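Local coordinates for putative lipoprotein (Pseudomonas protegens, PDB 4KT3) that is probably the immunity protein that binds and neutralises a type VI secretion effector, a peptidoglycan glycoside hydrolase, at residues P57-Y69 with T77-T89. Numbering follows the deposited sequence.
Sequences PPHPGYYDFSLGY and TEYWGLFSVSLNT
Asp64 reaches across to Ser84, its non-hydrogen-bonded partner on the antiparallel strand. Asp64 CB lies 3.6 Å from Phe83 O, and with CG beside the backbone N (chi1 -69°) the carboxylate end leans toward strand 78-86. Asp64 OD1 accepts from Ser84 OG at 2.8 Å, the hydroxyl arriving from above the carboxylate plane. Asp64 OD2 takes His59 ND1, from the loop before the strand, on its syn lone pair at 2.6 Å, in the imidazole plane. Both oxygens of this buried carboxylate are engaged, and the bond at ND1 helps fix the ring, whose NE2 is hydrogen-bonded to Asn34 OD1 of the partner chain, probably the effector. Strands 62-69 and 78-86 form a beta hairpin inside an antiparallel sheet, broken in register by a classic bulge: Leu67 O receives Trp80 N at 2.8 Å and, weakly, Gly81 N. Nearby, Tyr69 CB sits over one face of the Trp80 indole, 3.6 Å from Trp80 CZ2, the two rings slid apart with planes at 26°. Trp80 NE1 donates to Glu78 OE2 at 2.9 Å, the acceptor lying in the indole plane; Glu78 OE1 bonds Gly150 N of the partner chain. The Leu87 and Tyr63 side chains cross at about a right angle, Leu87 CG 3.3 Å from Tyr63 CE2.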
ATOM      1  N   PRO B  57     -12.666  -7.049  -1.163  1.00 14.09           N
ATOM      2  CA  PRO B  57     -11.224  -6.941  -1.424  1.00 14.34           C
ATOM      3  C   PRO B  57     -10.961  -6.157  -2.719  1.00 12.15           C
ATOM      4  O   PRO B  57     -11.729  -6.282  -3.672  1.00 15.65           O
ATOM      5  CB  PRO B  57     -10.775  -8.395  -1.538  1.00 16.91           C
ATOM      6  CG  PRO B  57     -11.847  -9.195  -0.819  1.00 19.50           C
ATOM      7  CD  PRO B  57     -13.118  -8.444  -1.022  1.00 17.86           C
ATOM      8  N   PRO B  58      -9.933  -5.290  -2.727  1.00 11.03           N
ATOM      9  CA  PRO B  58      -9.708  -4.415  -3.889  1.00 12.69           C
ATOM     10  C   PRO B  58      -9.352  -5.124  -5.189  1.00 12.61           C
ATOM     11  O   PRO B  58      -9.579  -4.550  -6.263  1.00 14.05           O
ATOM     12  CB  PRO B  58      -8.543  -3.524  -3.435  1.00 13.90           C
ATOM     13  CG  PRO B  58      -8.650  -3.502  -1.932  1.00 14.20           C
ATOM     14  CD  PRO B  58      -9.068  -4.918  -1.591  1.00 13.05           C
ATOM     15  N   HIS B  59      -8.789  -6.329  -5.106  1.00 10.85           N
ATOM     16  CA  HIS B  59      -8.356  -7.059  -6.298  1.00 12.52           C
ATOM     17  C   HIS B  59      -9.003  -8.426  -6.335  1.00 13.44           C
ATOM     18  O   HIS B  59      -8.603  -9.318  -5.598  1.00 13.93           O
ATOM     19  CB  HIS B  59      -6.833  -7.160  -6.334  1.00 11.94           C
ATOM     20  CG  HIS B  59      -6.196  -5.821  -6.498  1.00 10.89           C
ATOM     21  ND1 HIS B  59      -5.739  -5.076  -5.431  1.00 12.35           N
ATOM     22  CD2 HIS B  59      -6.038  -5.049  -7.598  1.00 12.47           C
ATOM     23  CE1 HIS B  59      -5.299  -3.911  -5.871  1.00 12.79           C
ATOM     24  NE2 HIS B  59      -5.478  -3.867  -7.182  1.00 12.57           N
ATOM     25  N   PRO B  60     -10.050  -8.558  -7.159  1.00 13.79           N
ATOM     26  CA  PRO B  60     -10.798  -9.816  -7.246  1.00 14.57           C
ATOM     27  C   PRO B  60      -9.883 -11.027  -7.403  1.00 13.82           C
ATOM     28  O   PRO B  60      -8.963 -11.012  -8.226  1.00 14.61           O
ATOM     29  CB  PRO B  60     -11.649  -9.608  -8.493  1.00 17.75           C
ATOM     30  CG  PRO B  60     -11.919  -8.112  -8.489  1.00 17.43           C
ATOM     31  CD  PRO B  60     -10.647  -7.492  -7.988  1.00 14.14           C
ATOM     32  N   GLY B  61     -10.131 -12.055  -6.596  1.00 14.71           N
ATOM     33  CA  GLY B  61      -9.309 -13.259  -6.621  1.00 15.59           C
ATOM     34  C   GLY B  61      -8.222 -13.281  -5.562  1.00 13.14           C
ATOM     35  O   GLY B  61      -7.589 -14.323  -5.348  1.00 15.64           O
ATOM     36  N   TYR B  62      -8.001 -12.132  -4.916  1.00 12.45           N
ATOM     37  CA  TYR B  62      -6.922 -11.955  -3.938  1.00 12.41           C
ATOM     38  C   TYR B  62      -7.444 -11.296  -2.660  1.00 12.66           C
ATOM     39  O   TYR B  62      -8.495 -10.642  -2.659  1.00 13.52           O
ATOM     40  CB  TYR B  62      -5.807 -11.050  -4.520  1.00 11.40           C
ATOM     41  CG  TYR B  62      -5.207 -11.592  -5.789  1.00 12.49           C
ATOM     42  CD1 TYR B  62      -5.835 -11.392  -7.011  1.00 12.47           C
ATOM     43  CD2 TYR B  62      -4.024 -12.307  -5.771  1.00 11.44           C
ATOM     44  CE1 TYR B  62      -5.318 -11.936  -8.178  1.00 11.47           C
ATOM     45  CE2 TYR B  62      -3.495 -12.850  -6.925  1.00 13.10           C
ATOM     46  CZ  TYR B  62      -4.134 -12.653  -8.125  1.00 11.86           C
ATOM     47  OH  TYR B  62      -3.614 -13.195  -9.281  1.00 15.99           O
ATOM     48  N   TYR B  63      -6.694 -11.463  -1.577  1.00 12.72           N
ATOM     49  CA  TYR B  63      -6.815 -10.589  -0.419  1.00 12.08           C
ATOM     50  C   TYR B  63      -5.576  -9.697  -0.383  1.00 11.93           C
ATOM     51  O   TYR B  63      -4.466 -10.174  -0.615  1.00 12.96           O
ATOM     52  CB  TYR B  63      -6.895 -11.409   0.858  1.00 13.85           C
ATOM     53  CG  TYR B  63      -8.226 -12.079   1.053  1.00 16.23           C
ATOM     54  CD1 TYR B  63      -9.374 -11.328   1.258  1.00 18.05           C
ATOM     55  CD2 TYR B  63      -8.334 -13.460   1.044  1.00 19.47           C
ATOM     56  CE1 TYR B  63     -10.597 -11.936   1.440  1.00 20.31           C
ATOM     57  CE2 TYR B  63      -9.545 -14.077   1.228  1.00 20.44           C
ATOM     58  CZ  TYR B  63     -10.676 -13.314   1.420  1.00 21.28           C
ATOM     59  OH  TYR B  63     -11.884 -13.936   1.612  1.00 28.38           O
ATOM     60  N   ASP B  64      -5.765  -8.411  -0.101  1.00 12.17           N
ATOM     61  CA  ASP B  64      -4.649  -7.465  -0.053  1.00  9.97           C
ATOM     62  C   ASP B  64      -4.210  -7.182   1.387  1.00  9.71           C
ATOM     63  O   ASP B  64      -5.033  -7.178   2.320  1.00 12.00           O
ATOM     64  CB  ASP B  64      -5.030  -6.134  -0.706  1.00 11.09           C
ATOM     65  CG  ASP B  64      -5.221  -6.225  -2.209  1.00 12.15           C
ATOM     66  OD1 ASP B  64      -5.110  -7.320  -2.801  1.00 12.59           O
ATOM     67  OD2 ASP B  64      -5.522  -5.162  -2.795  1.00 12.25           O
ATOM     68  N   PHE B  65      -2.915  -6.912   1.556  1.00 11.63           N
ATOM     69  CA  PHE B  65      -2.331  -6.658   2.868  1.00 12.97           C
ATOM     70  C   PHE B  65      -1.283  -5.574   2.760  1.00 13.92           C
ATOM     71  O   PHE B  65      -0.519  -5.534   1.793  1.00 13.44           O
ATOM     72  CB  PHE B  65      -1.645  -7.918   3.418  1.00 13.85           C
ATOM     73  CG  PHE B  65      -2.565  -9.073   3.582  1.00 12.78           C
ATOM     74  CD1 PHE B  65      -3.254  -9.258   4.773  1.00 15.20           C
ATOM     75  CD2 PHE B  65      -2.762  -9.974   2.540  1.00 13.82           C
ATOM     76  CE1 PHE B  65      -4.119 -10.320   4.923  1.00 13.06           C
ATOM     77  CE2 PHE B  65      -3.626 -11.036   2.693  1.00 17.11           C
ATOM     78  CZ  PHE B  65      -4.298 -11.215   3.888  1.00 15.07           C
ATOM     79  N   SER B  66      -1.241  -4.692   3.750  1.00 12.86           N
ATOM     80  CA  SER B  66      -0.162  -3.719   3.820  1.00 11.35           C
ATOM     81  C   SER B  66       0.795  -4.098   4.939  1.00 14.70           C
ATOM     82  O   SER B  66       0.388  -4.664   5.955  1.00 16.62           O
ATOM     83  CB  SER B  66      -0.709  -2.314   4.049  1.00 18.29           C
ATOM     84  OG  SER B  66      -1.250  -2.185   5.341  1.00 18.38           O
ATOM     85  N   LEU B  67       2.073  -3.793   4.731  1.00 13.51           N
ATOM     86  CA  LEU B  67       3.109  -3.994   5.726  1.00 14.33           C
ATOM     87  C   LEU B  67       3.649  -2.620   6.082  1.00 13.29           C
ATOM     88  O   LEU B  67       4.089  -1.864   5.214  1.00 14.85           O
ATOM     89  CB  LEU B  67       4.216  -4.858   5.156  1.00 15.96           C
ATOM     90  CG  LEU B  67       5.452  -5.045   6.038  1.00 19.52           C
ATOM     91  CD1 LEU B  67       5.104  -5.765   7.335  1.00 22.19           C
ATOM     92  CD2 LEU B  67       6.516  -5.798   5.259  1.00 22.31           C
ATOM     93  N   GLY B  68       3.596  -2.278   7.358  1.00 18.56           N
ATOM     94  CA  GLY B  68       3.939  -0.934   7.763  1.00 23.65           C
ATOM     95  C   GLY B  68       4.605  -0.843   9.112  1.00 17.41           C
ATOM     96  O   GLY B  68       4.756  -1.837   9.814  1.00 18.07           O
ATOM     97  N   TYR B  69       4.953   0.387   9.473  1.00 18.53           N
ATOM     98  CA  TYR B  69       5.801   0.657  10.601  1.00 18.78           C
ATOM     99  C   TYR B  69       5.511   2.045  11.155  1.00 15.85           C
ATOM    100  O   TYR B  69       5.579   3.025  10.417  1.00 16.43           O
ATOM    101  CB  TYR B  69       7.249   0.579  10.119  1.00 25.55           C
ATOM    102  CG  TYR B  69       8.270   0.985  11.142  1.00 27.05           C
ATOM    103  CD1 TYR B  69       8.298   0.374  12.379  1.00 33.22           C
ATOM    104  CD2 TYR B  69       9.219   1.964  10.861  1.00 28.08           C
ATOM    105  CE1 TYR B  69       9.226   0.716  13.325  1.00 30.53           C
ATOM    106  CE2 TYR B  69      10.163   2.322  11.806  1.00 26.63           C
ATOM    107  CZ  TYR B  69      10.159   1.691  13.046  1.00 27.59           C
ATOM    108  OH  TYR B  69      11.082   2.005  14.025  1.00 34.36           O
ATOM    109  N   THR B  77       2.970   7.143   9.283  1.00 12.50           N
ATOM    110  CA  THR B  77       3.264   5.736   9.102  1.00 13.02           C
ATOM    111  C   THR B  77       4.176   5.550   7.897  1.00 12.76           C
ATOM    112  O   THR B  77       4.061   6.253   6.893  1.00 13.92           O
ATOM    113  CB  THR B  77       1.975   4.912   8.937  1.00 12.54           C
ATOM    114  OG1 THR B  77       1.051   5.259   9.976  1.00 13.74           O
ATOM    115  CG2 THR B  77       2.257   3.414   8.968  1.00 15.16           C
ATOM    116  N   GLU B  78       5.078   4.587   8.002  1.00 13.24           N
ATOM    117  CA  GLU B  78       5.957   4.231   6.905  1.00 14.59           C
ATOM    118  C   GLU B  78       5.523   2.873   6.376  1.00 12.74           C
ATOM    119  O   GLU B  78       5.386   1.924   7.151  1.00 16.53           O
ATOM    120  CB  GLU B  78       7.408   4.173   7.395  1.00 16.49           C
ATOM    121  CG  GLU B  78       8.419   3.747   6.356  1.00 17.80           C
ATOM    122  CD  GLU B  78       9.857   3.837   6.873  1.00 19.67           C
ATOM    123  OE1 GLU B  78      10.179   4.803   7.593  1.00 18.14           O
ATOM    124  OE2 GLU B  78      10.669   2.928   6.589  1.00 23.54           O
ATOM    125  N   TYR B  79       5.337   2.762   5.066  1.00 13.47           N
ATOM    126  CA  TYR B  79       4.871   1.498   4.482  1.00 12.73           C
ATOM    127  C   TYR B  79       5.963   0.815   3.665  1.00 10.69           C
ATOM    128  O   TYR B  79       6.717   1.459   2.939  1.00 14.08           O
ATOM    129  CB  TYR B  79       3.607   1.727   3.658  1.00 12.22           C
ATOM    130  CG  TYR B  79       2.464   2.218   4.515  1.00 12.91           C
ATOM    131  CD1 TYR B  79       1.637   1.324   5.181  1.00 12.92           C
ATOM    132  CD2 TYR B  79       2.249   3.582   4.706  1.00 12.85           C
ATOM    133  CE1 TYR B  79       0.601   1.779   5.987  1.00 12.80           C
ATOM    134  CE2 TYR B  79       1.225   4.038   5.493  1.00 13.46           C
ATOM    135  CZ  TYR B  79       0.409   3.138   6.141  1.00 13.40           C
ATOM    136  OH  TYR B  79      -0.609   3.603   6.916  1.00 15.24           O
ATOM    137  N   TRP B  80       6.067  -0.493   3.836  1.00 14.04           N
ATOM    138  CA  TRP B  80       7.139  -1.270   3.238  1.00 14.42           C
ATOM    139  C   TRP B  80       6.638  -2.163   2.105  1.00 16.51           C
ATOM    140  O   TRP B  80       7.423  -2.637   1.286  1.00 22.18           O
ATOM    141  CB  TRP B  80       7.791  -2.145   4.312  1.00 17.04           C
ATOM    142  CG  TRP B  80       8.548  -1.372   5.363  1.00 18.34           C
ATOM    143  CD1 TRP B  80       8.993  -0.084   5.284  1.00 19.88           C
ATOM    144  CD2 TRP B  80       8.954  -1.861   6.644  1.00 19.86           C
ATOM    145  NE1 TRP B  80       9.654   0.258   6.447  1.00 21.78           N
ATOM    146  CE2 TRP B  80       9.638  -0.815   7.298  1.00 23.07           C
ATOM    147  CE3 TRP B  80       8.796  -3.079   7.306  1.00 23.51           C
ATOM    148  CZ2 TRP B  80      10.171  -0.952   8.581  1.00 22.92           C
ATOM    149  CZ3 TRP B  80       9.329  -3.217   8.580  1.00 25.39           C
ATOM    150  CH2 TRP B  80      10.005  -2.158   9.204  1.00 26.23           C
ATOM    151  N   GLY B  81       5.338  -2.421   2.073  1.00 15.22           N
ATOM    152  CA  GLY B  81       4.787  -3.244   1.015  1.00 16.52           C
ATOM    153  C   GLY B  81       3.272  -3.248   0.955  1.00 14.21           C
ATOM    154  O   GLY B  81       2.593  -3.059   1.965  1.00 13.81           O
ATOM    155  N   LEU B  82       2.757  -3.486  -0.247  1.00 13.10           N
ATOM    156  CA  LEU B  82       1.345  -3.729  -0.487  1.00 12.40           C
ATOM    157  C   LEU B  82       1.299  -5.033  -1.264  1.00 13.05           C
ATOM    158  O   LEU B  82       1.869  -5.129  -2.346  1.00 13.59           O
ATOM    159  CB  LEU B  82       0.711  -2.598  -1.307  1.00 12.22           C
ATOM    160  CG  LEU B  82      -0.754  -2.810  -1.726  1.00 13.08           C
ATOM    161  CD1 LEU B  82      -1.667  -3.027  -0.527  1.00 15.49           C
ATOM    162  CD2 LEU B  82      -1.273  -1.623  -2.558  1.00 12.99           C
ATOM    163  N   PHE B  83       0.633  -6.037  -0.704  1.00 12.25           N
ATOM    164  CA  PHE B  83       0.666  -7.393  -1.239  1.00 12.03           C
ATOM    165  C   PHE B  83      -0.723  -7.882  -1.587  1.00 12.63           C
ATOM    166  O   PHE B  83      -1.703  -7.525  -0.931  1.00 13.88           O
ATOM    167  CB  PHE B  83       1.276  -8.345  -0.205  1.00 13.81           C
ATOM    168  CG  PHE B  83       2.654  -7.948   0.241  1.00 14.63           C
ATOM    169  CD1 PHE B  83       2.831  -7.135   1.354  1.00 16.80           C
ATOM    170  CD2 PHE B  83       3.771  -8.372  -0.461  1.00 16.52           C
ATOM    171  CE1 PHE B  83       4.112  -6.757   1.760  1.00 16.26           C
ATOM    172  CE2 PHE B  83       5.055  -8.001  -0.055  1.00 17.25           C
ATOM    173  CZ  PHE B  83       5.220  -7.195   1.052  1.00 17.44           C
ATOM    174  N   SER B  84      -0.787  -8.742  -2.602  1.00 11.58           N
ATOM    175  CA  SER B  84      -2.005  -9.455  -2.957  1.00 13.14           C
ATOM    176  C   SER B  84      -1.711 -10.950  -2.895  1.00 11.32           C
ATOM    177  O   SER B  84      -0.734 -11.419  -3.489  1.00 14.15           O
ATOM    178  CB  SER B  84      -2.478  -9.068  -4.363  1.00 11.86           C
ATOM    179  OG  SER B  84      -2.858  -7.693  -4.436  1.00 12.37           O
ATOM    180  N   VAL B  85      -2.551 -11.683  -2.165  1.00 12.77           N
ATOM    181  CA  VAL B  85      -2.418 -13.132  -2.026  1.00 11.89           C
ATOM    182  C   VAL B  85      -3.631 -13.825  -2.646  1.00 12.38           C
ATOM    183  O   VAL B  85      -4.768 -13.518  -2.290  1.00 13.05           O
ATOM    184  CB  VAL B  85      -2.349 -13.538  -0.538  1.00 12.85           C
ATOM    185  CG1 VAL B  85      -2.225 -15.040  -0.405  1.00 13.85           C
ATOM    186  CG2 VAL B  85      -1.185 -12.820   0.170  1.00 12.90           C
ATOM    187  N   SER B  86      -3.408 -14.741  -3.579  1.00 13.51           N
ATOM    188  CA  SER B  86      -4.525 -15.416  -4.236  1.00 12.78           C
ATOM    189  C   SER B  86      -5.223 -16.386  -3.315  1.00 14.17           C
ATOM    190  O   SER B  86      -4.581 -17.204  -2.680  1.00 14.97           O
ATOM    191  CB  SER B  86      -4.079 -16.172  -5.482  1.00 15.55           C
ATOM    192  OG  SER B  86      -5.053 -17.162  -5.829  1.00 15.09           O
ATOM    193  N   LEU B  87      -6.548 -16.288  -3.256  1.00 15.37           N
ATOM    194  CA  LEU B  87      -7.353 -17.204  -2.469  1.00 17.74           C
ATOM    195  C   LEU B  87      -7.255 -18.630  -2.982  1.00 14.69           C
ATOM    196  O   LEU B  87      -7.405 -19.571  -2.215  1.00 17.77           O
ATOM    197  CB  LEU B  87      -8.828 -16.806  -2.530  1.00 21.44           C
ATOM    198  CG  LEU B  87      -9.330 -15.680  -1.655  1.00 28.04           C
ATOM    199  CD1 LEU B  87      -8.733 -14.374  -2.115  1.00 25.11           C
ATOM    200  CD2 LEU B  87     -10.848 -15.637  -1.727  1.00 24.95           C
ATOM    201  N   ASN B  88      -7.046 -18.786  -4.283  1.00 15.38           N
ATOM    202  CA  ASN B  88      -7.118 -20.108  -4.891  1.00 16.74           C
ATOM    203  C   ASN B  88      -5.777 -20.812  -5.076  1.00 16.68           C
ATOM    204  O   ASN B  88      -5.748 -22.031  -5.253  1.00 19.24           O
ATOM    205  CB  ASN B  88      -7.852 -20.042  -6.233  1.00 21.88           C
ATOM    206  CG  ASN B  88      -9.363 -20.018  -6.066  1.00 24.30           C
ATOM    207  OD1 ASN B  88      -9.902 -20.566  -5.107  1.00 27.18           O
ATOM    208  ND2 ASN B  88     -10.048 -19.376  -7.001  1.00 32.39           N
ATOM    209  N   THR B  89      -4.677 -20.061  -5.062  1.00 18.39           N
ATOM    210  CA  THR B  89      -3.354 -20.662  -5.275  1.00 14.77           C
ATOM    211  C   THR B  89      -2.293 -20.232  -4.266  1.00 15.15           C
ATOM    212  O   THR B  89      -1.221 -20.836  -4.206  1.00 18.85           O
ATOM    213  CB  THR B  89      -2.781 -20.287  -6.638  1.00 15.08           C
ATOM    214  OG1 THR B  89      -2.498 -18.884  -6.638  1.00 15.85           O
ATOM    215  CG2 THR B  89      -3.750 -20.615  -7.768  1.00 17.75           C
TER